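Local coordinates for superoxide dismutase (Acidilobus saccharovorans, PDB 4FFK), which catalyses the dismutation of superoxide to dioxygen and hydrogen peroxide at a mononuclear iron centre, at residues A[37-40]-A[41-45]; A[197-200]-A[201-205]. All coordinates share one frame; numbering follows the deposited sequence.

Interaction 1: residues A[37-40]-A[41-45]; sequences AETL and RYHHD. With FE (Fe (III) ion), chain B.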
ATOM      1  N   ALA A  37     -10.469  22.382  20.910  1.00 28.40           N
ATOM      2  CA  ALA A  37     -10.094  23.470  20.067  1.00 27.96           C
ATOM      3  C   ALA A  37      -8.688  23.286  19.554  1.00 26.32           C
ATOM      4  O   ALA A  37      -8.439  23.640  18.415  1.00 27.33           O
ATOM      5  CB  ALA A  37     -10.157  24.819  20.851  1.00 28.17           C
ATOM      6  N   GLU A  38      -7.803  22.836  20.429  1.00 25.89           N
ATOM      7  CA  GLU A  38      -6.421  22.637  20.114  1.00 26.50           C
ATOM      8  C   GLU A  38      -6.309  21.619  18.984  1.00 26.68           C
ATOM      9  O   GLU A  38      -5.639  21.861  17.998  1.00 26.87           O
ATOM     10  CB  GLU A  38      -5.655  22.137  21.303  1.00 27.63           C
ATOM     11  CG  GLU A  38      -4.156  22.095  21.050  1.00 27.77           C
ATOM     12  CD  GLU A  38      -3.395  21.544  22.162  1.00 26.99           C
ATOM     13  OE1 GLU A  38      -3.953  21.376  23.255  1.00 32.96           O
ATOM     14  OE2 GLU A  38      -2.209  21.257  21.996  1.00 28.59           O
ATOM     15  N   THR A  39      -6.984  20.487  19.155  1.00 26.77           N
ATOM     16  CA  THR A  39      -7.001  19.508  18.059  1.00 24.98           C
ATOM     17  C   THR A  39      -7.524  20.128  16.784  1.00 25.28           C
ATOM     18  O   THR A  39      -6.935  19.944  15.713  1.00 24.44           O
ATOM     19  CB  THR A  39      -7.862  18.311  18.390  1.00 23.87           C
ATOM     20  OG1 THR A  39      -7.182  17.607  19.419  1.00 22.73           O
ATOM     21  CG2 THR A  39      -8.001  17.429  17.043  1.00 23.62           C
ATOM     22  N   LEU A  40      -8.622  20.883  16.870  1.00 24.00           N
ATOM     23  CA  LEU A  40      -9.109  21.531  15.678  1.00 23.11           C
ATOM     24  C   LEU A  40      -8.092  22.464  15.028  1.00 25.52           C
ATOM     25  O   LEU A  40      -8.013  22.497  13.775  1.00 25.16           O
ATOM     26  CB  LEU A  40     -10.528  22.155  15.819  1.00 24.97           C
ATOM     27  CG  LEU A  40     -11.640  21.131  16.089  1.00 27.99           C
ATOM     28  CD1 LEU A  40     -12.997  21.827  16.120  1.00 31.86           C
ATOM     29  CD2 LEU A  40     -11.707  20.036  14.998  1.00 29.44           C
ATOM     30  N   ARG A  41      -7.344  23.203  15.847  1.00 25.49           N
ATOM     31  CA  ARG A  41      -6.315  24.135  15.313  1.00 25.72           C
ATOM     32  C   ARG A  41      -5.216  23.341  14.584  1.00 26.13           C
ATOM     33  O   ARG A  41      -4.898  23.613  13.418  1.00 27.95           O
ATOM     34  CB  ARG A  41      -5.704  24.935  16.423  1.00 26.49           C
ATOM     35  CG  ARG A  41      -6.657  26.076  16.850  1.00 29.80           C
ATOM     36  CD  ARG A  41      -5.941  27.095  17.768  1.00 31.78           C
ATOM     37  NE  ARG A  41      -5.245  26.488  18.897  1.00 35.20           N
ATOM     38  CZ  ARG A  41      -5.819  26.171  20.069  1.00 33.93           C
ATOM     39  NH1 ARG A  41      -5.103  25.630  21.033  1.00 36.36           N
ATOM     40  NH2 ARG A  41      -7.101  26.358  20.259  1.00 38.36           N
ATOM     41  N   TYR A  42      -4.678  22.332  15.252  1.00 25.25           N
ATOM     42  CA  TYR A  42      -3.627  21.538  14.589  1.00 24.60           C
ATOM     43  C   TYR A  42      -4.200  20.825  13.385  1.00 24.89           C
ATOM     44  O   TYR A  42      -3.630  20.855  12.321  1.00 23.40           O
ATOM     45  CB  TYR A  42      -2.945  20.531  15.514  1.00 23.41           C
ATOM     46  CG  TYR A  42      -1.982  21.212  16.413  1.00 25.79           C
ATOM     47  CD1 TYR A  42      -0.692  21.467  16.005  1.00 25.38           C
ATOM     48  CD2 TYR A  42      -2.416  21.719  17.669  1.00 28.28           C
ATOM     49  CE1 TYR A  42       0.177  22.123  16.798  1.00 27.36           C
ATOM     50  CE2 TYR A  42      -1.529  22.440  18.479  1.00 29.93           C
ATOM     51  CZ  TYR A  42      -0.232  22.606  18.038  1.00 29.98           C
ATOM     52  OH  TYR A  42       0.704  23.257  18.809  1.00 31.88           O
ATOM     53  N   HIS A  43      -5.334  20.167  13.595  1.00 24.28           N
ATOM     54  CA  HIS A  43      -5.875  19.274  12.618  1.00 24.53           C
ATOM     55  C   HIS A  43      -6.335  20.025  11.392  1.00 25.69           C
ATOM     56  O   HIS A  43      -5.987  19.659  10.271  1.00 22.91           O
ATOM     57  CB  HIS A  43      -7.015  18.490  13.222  1.00 24.74           C
ATOM     58  CG  HIS A  43      -7.326  17.246  12.453  1.00 22.39           C
ATOM     59  ND1 HIS A  43      -8.232  16.304  12.900  1.00 19.68           N
ATOM     60  CD2 HIS A  43      -6.875  16.807  11.251  1.00 21.53           C
ATOM     61  CE1 HIS A  43      -8.305  15.313  12.018  1.00 20.91           C
ATOM     62  NE2 HIS A  43      -7.468  15.582  11.027  1.00 19.84           N
ATOM     63  N   HIS A  44      -7.035  21.157  11.603  1.00 24.66           N
ATOM     64  CA  HIS A  44      -7.527  21.851  10.486  1.00 25.59           C
ATOM     65  C   HIS A  44      -6.499  22.764   9.866  1.00 25.78           C
ATOM     66  O   HIS A  44      -6.341  22.757   8.660  1.00 25.49           O
ATOM     67  CB  HIS A  44      -8.813  22.645  10.822  1.00 26.68           C
ATOM     68  CG  HIS A  44      -9.315  23.439   9.670  1.00 26.79           C
ATOM     69  ND1 HIS A  44      -8.727  24.625   9.276  1.00 30.89           N
ATOM     70  CD2 HIS A  44     -10.334  23.214   8.823  1.00 29.80           C
ATOM     71  CE1 HIS A  44      -9.367  25.083   8.222  1.00 29.64           C
ATOM     72  NE2 HIS A  44     -10.336  24.240   7.918  1.00 30.77           N
ATOM     73  N   ASP A  45      -5.810  23.543  10.682  1.00 26.73           N
ATOM     74  CA  ASP A  45      -5.056  24.663  10.164  1.00 27.31           C
ATOM     75  C   ASP A  45      -3.667  24.203   9.852  1.00 27.07           C
ATOM     76  O   ASP A  45      -2.922  24.926   9.197  1.00 27.89           O
ATOM     77  CB  ASP A  45      -4.855  25.772  11.221  1.00 29.28           C
ATOM     78  CG  ASP A  45      -6.119  26.414  11.682  1.00 32.68           C
ATOM     79  OD1 ASP A  45      -6.085  27.060  12.800  1.00 41.24           O
ATOM     80  OD2 ASP A  45      -7.109  26.328  10.976  1.00 32.57           O
TER
HETATM   81 FE    FE B 301      -6.625  14.119   9.764  1.00 22.90          FE
HETATM   82  O   HOH W   1      -0.504  22.969  21.687  1.00 41.79           O
HETATM   83  O   HOH W   2      -5.969  12.553   8.613  1.00 21.62           O
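Arg41 bends back over the start of its helix: with CG anti to the carbonyl carbon (chi1 -78°) and a kink at chi3, one face of the guanidinium settles over Glu38 CA, Arg41 NH2 coming within 3.5 Å of Ala37 CB. Glu38 OE1 stays 4.9 Å from Arg41 NH1, and Glu38 OE2 makes a salt bridge with Arg189 of the second subunit. Tyr42 N bonds to Glu38 O at 2.9 Å. The Tyr42 ring runs alongside the extended Glu38 chain, which meets its edge, Glu38 CG lying 3.7 Å from Tyr42 CE2. A water 3.1 Å from Tyr42 OH also bonds Glu38 OE2, though that leg is very short in the model and less sure. A phenylalanine here would keep the ring against Glu38 but would probably leave that water without its phenolic partner. These turns open the first long helix of the alpha-hairpin domain of iron/manganese superoxide dismutases, and His43 reaches into the active site, where NE2 binds the iron at 2.1 Å together with His92, Asp178, His182 and a water. His44 N bonds to Leu40 O, His44 ND1 donates to Asp45 OD2 at 2.9 Å, an oxygen that Tyr28 OH also reaches, and His44 NE2 bonds to Pro22 O.

Interaction 2: residues A[197-200]-A[201-205]; sequences DSWW and DLINW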
ATOM      1  N   ASP A 197     -15.738   6.303  19.621  1.00 25.24           N
ATOM      2  CA  ASP A 197     -16.981   6.163  20.431  1.00 26.32           C
ATOM      3  C   ASP A 197     -17.617   7.507  20.687  1.00 26.68           C
ATOM      4  O   ASP A 197     -18.833   7.652  20.520  1.00 26.69           O
ATOM      5  CB  ASP A 197     -16.661   5.473  21.763  1.00 24.93           C
ATOM      6  CG  ASP A 197     -16.446   4.002  21.615  1.00 28.01           C
ATOM      7  OD1 ASP A 197     -16.699   3.445  20.522  1.00 26.92           O
ATOM      8  OD2 ASP A 197     -16.038   3.364  22.613  1.00 27.84           O
ATOM      9  N   SER A 198     -16.823   8.519  21.044  1.00 27.24           N
ATOM     10  CA  SER A 198     -17.370   9.844  21.329  1.00 27.68           C
ATOM     11  C   SER A 198     -17.704  10.619  20.076  1.00 28.91           C
ATOM     12  O   SER A 198     -18.599  11.448  20.051  1.00 28.44           O
ATOM     13  CB  SER A 198     -16.410  10.700  22.177  1.00 29.00           C
ATOM     14  OG  SER A 198     -15.703   9.941  23.126  1.00 33.40           O
ATOM     15  N   TRP A 199     -16.955  10.341  19.008  1.00 27.60           N
ATOM     16  CA  TRP A 199     -17.164  11.055  17.772  1.00 26.84           C
ATOM     17  C   TRP A 199     -18.595  10.916  17.285  1.00 26.47           C
ATOM     18  O   TRP A 199     -19.143  11.841  16.712  1.00 27.16           O
ATOM     19  CB  TRP A 199     -16.126  10.546  16.738  1.00 26.32           C
ATOM     20  CG  TRP A 199     -16.448  10.934  15.316  1.00 25.57           C
ATOM     21  CD1 TRP A 199     -16.107  12.107  14.664  1.00 22.09           C
ATOM     22  CD2 TRP A 199     -17.113  10.125  14.364  1.00 26.24           C
ATOM     23  NE1 TRP A 199     -16.583  12.062  13.377  1.00 22.23           N
ATOM     24  CE2 TRP A 199     -17.184  10.856  13.163  1.00 23.78           C
ATOM     25  CE3 TRP A 199     -17.687   8.847  14.410  1.00 22.32           C
ATOM     26  CZ2 TRP A 199     -17.812  10.349  11.982  1.00 23.81           C
ATOM     27  CZ3 TRP A 199     -18.327   8.361  13.262  1.00 24.27           C
ATOM     28  CH2 TRP A 199     -18.366   9.116  12.048  1.00 23.90           C
ATOM     29  N   TRP A 200     -19.234   9.792  17.596  1.00 28.31           N
ATOM     30  CA  TRP A 200     -20.672   9.609  17.315  1.00 28.96           C
ATOM     31  C   TRP A 200     -21.538  10.769  17.727  1.00 29.64           C
ATOM     32  O   TRP A 200     -22.506  11.103  17.025  1.00 29.86           O
ATOM     33  CB  TRP A 200     -21.203   8.303  17.915  1.00 28.71           C
ATOM     34  CG  TRP A 200     -20.610   7.097  17.216  1.00 26.10           C
ATOM     35  CD1 TRP A 200     -19.543   6.402  17.607  1.00 27.60           C
ATOM     36  CD2 TRP A 200     -20.999   6.559  15.948  1.00 27.00           C
ATOM     37  NE1 TRP A 200     -19.261   5.400  16.714  1.00 29.08           N
ATOM     38  CE2 TRP A 200     -20.120   5.503  15.662  1.00 26.67           C
ATOM     39  CE3 TRP A 200     -21.958   6.912  15.002  1.00 26.31           C
ATOM     40  CZ2 TRP A 200     -20.215   4.754  14.498  1.00 26.05           C
ATOM     41  CZ3 TRP A 200     -22.074   6.146  13.852  1.00 27.14           C
ATOM     42  CH2 TRP A 200     -21.207   5.094  13.615  1.00 24.51           C
ATOM     43  N   ASP A 201     -21.167  11.409  18.831  1.00 29.93           N
ATOM     44  CA  ASP A 201     -21.968  12.526  19.378  1.00 30.88           C
ATOM     45  C   ASP A 201     -21.794  13.832  18.643  1.00 30.97           C
ATOM     46  O   ASP A 201     -22.462  14.828  18.961  1.00 29.32           O
ATOM     47  CB  ASP A 201     -21.639  12.736  20.849  1.00 30.69           C
ATOM     48  CG  ASP A 201     -21.969  11.510  21.674  1.00 33.01           C
ATOM     49  OD1 ASP A 201     -22.904  10.806  21.277  1.00 35.63           O
ATOM     50  OD2 ASP A 201     -21.287  11.231  22.671  1.00 38.14           O
ATOM     51  N   LEU A 202     -20.853  13.855  17.693  1.00 28.73           N
ATOM     52  CA  LEU A 202     -20.617  15.050  16.914  1.00 29.83           C
ATOM     53  C   LEU A 202     -21.222  14.969  15.543  1.00 29.24           C
ATOM     54  O   LEU A 202     -21.245  15.959  14.809  1.00 31.94           O
ATOM     55  CB  LEU A 202     -19.118  15.258  16.776  1.00 28.41           C
ATOM     56  CG  LEU A 202     -18.367  15.622  18.051  1.00 31.24           C
ATOM     57  CD1 LEU A 202     -16.979  15.974  17.700  1.00 27.48           C
ATOM     58  CD2 LEU A 202     -19.074  16.856  18.681  1.00 24.29           C
ATOM     59  N   ILE A 203     -21.703  13.795  15.165  1.00 30.33           N
ATOM     60  CA  ILE A 203     -22.124  13.640  13.764  1.00 30.20           C
ATOM     61  C   ILE A 203     -23.254  14.587  13.429  1.00 32.55           C
ATOM     62  O   ILE A 203     -24.294  14.606  14.105  1.00 32.66           O
ATOM     63  CB  ILE A 203     -22.473  12.186  13.395  1.00 31.31           C
ATOM     64  CG1 ILE A 203     -21.215  11.339  13.491  1.00 28.15           C
ATOM     65  CG2 ILE A 203     -22.979  12.094  11.944  1.00 30.41           C
ATOM     66  CD1 ILE A 203     -21.481   9.890  13.686  1.00 28.73           C
ATOM     67  N   ASN A 204     -23.007  15.426  12.438  1.00 32.19           N
ATOM     68  CA  ASN A 204     -24.066  16.126  11.776  1.00 34.10           C
ATOM     69  C   ASN A 204     -24.805  15.229  10.786  1.00 33.98           C
ATOM     70  O   ASN A 204     -24.490  15.145   9.585  1.00 34.79           O
ATOM     71  CB  ASN A 204     -23.547  17.400  11.165  1.00 33.72           C
ATOM     72  CG  ASN A 204     -24.657  18.239  10.596  1.00 34.14           C
ATOM     73  OD1 ASN A 204     -24.444  19.370  10.265  1.00 37.33           O
ATOM     74  ND2 ASN A 204     -25.824  17.653  10.425  1.00 32.72           N
ATOM     75  N   TRP A 205     -25.832  14.561  11.283  1.00 34.42           N
ATOM     76  CA  TRP A 205     -26.598  13.652  10.436  1.00 35.04           C
ATOM     77  C   TRP A 205     -27.392  14.329   9.304  1.00 35.71           C
ATOM     78  O   TRP A 205     -27.815  13.660   8.349  1.00 36.15           O
ATOM     79  CB  TRP A 205     -27.476  12.704  11.266  1.00 35.58           C
ATOM     80  CG  TRP A 205     -26.701  11.635  11.909  1.00 33.26           C
ATOM     81  CD1 TRP A 205     -26.402  11.531  13.234  1.00 36.57           C
ATOM     82  CD2 TRP A 205     -26.082  10.505  11.268  1.00 36.78           C
ATOM     83  NE1 TRP A 205     -25.666  10.400  13.468  1.00 35.25           N
ATOM     84  CE2 TRP A 205     -25.443   9.753  12.281  1.00 38.33           C
ATOM     85  CE3 TRP A 205     -25.988  10.068   9.929  1.00 38.23           C
ATOM     86  CZ2 TRP A 205     -24.707   8.585  12.008  1.00 36.43           C
ATOM     87  CZ3 TRP A 205     -25.307   8.884   9.664  1.00 34.79           C
ATOM     88  CH2 TRP A 205     -24.668   8.160  10.699  1.00 36.41           C
TER
HETATM   89  O   HOH W   3     -24.436   9.330  16.102  1.00 34.33           O
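Ile203 CD1 fits into the corner formed by the Trp199 and Trp200 indoles. It sits over the face of the Trp199 six-membered ring, a CH-pi contact 3.8 Å from the centroid and 23° off the normal, while Trp200 CE3 approaches the same methyl to 3.3 Å. The other branch, Ile203 CG2, lies over the centre of the Trp205 ring. Having CG1 anti to the carbonyl carbon (chi1 -65°) sends one arm back toward the preceding turn and leaves CG2 for Trp205. The indoles also meet one another: Trp199 CZ3 stands over the centre of the Trp200 ring, and Trp200 CZ3 and Trp205 CZ2 meet edge to edge at 4.0 Å. This aromatic cluster belongs to the C-terminal domain of the iron/manganese superoxide dismutase fold, packed where helix 192-199 gives way to the loop before helix 205-216; Leu175 of strand 172-178 touches Trp199, Ile203 and Trp205. Behind the rings, the backbone folds in tight turns, Asp201 N bonding to Ser198 O and Leu202 N to Trp199 O, both at 2.8 Å. A water donates to Trp200 O and accepts from Trp205 NE1 at 3.1 Å. Farther out, Lys128 makes a cation-pi contact with Trp200.

Interaction 1 supplies an iron ligand directly, whereas interaction 2 supplies no ligand and stands farther off: the Trp199 side chain is about 11 Å from the iron. The two centres are about 17 Å apart and the nearest atoms about 7 Å, with no touch between them. They belong to different parts of the family fold, 37-45 to the alpha-hairpin domain and 197-205 to the C-terminal domain. Strand 172-178 connects them indirectly, because Leu175 and Val177 pack on Trp199 while Asp178, at the strand's end, shares the iron with His43. Ile34, just ahead of helix 37-66, also touches Ser198 and Asp201, a second route between the two regions.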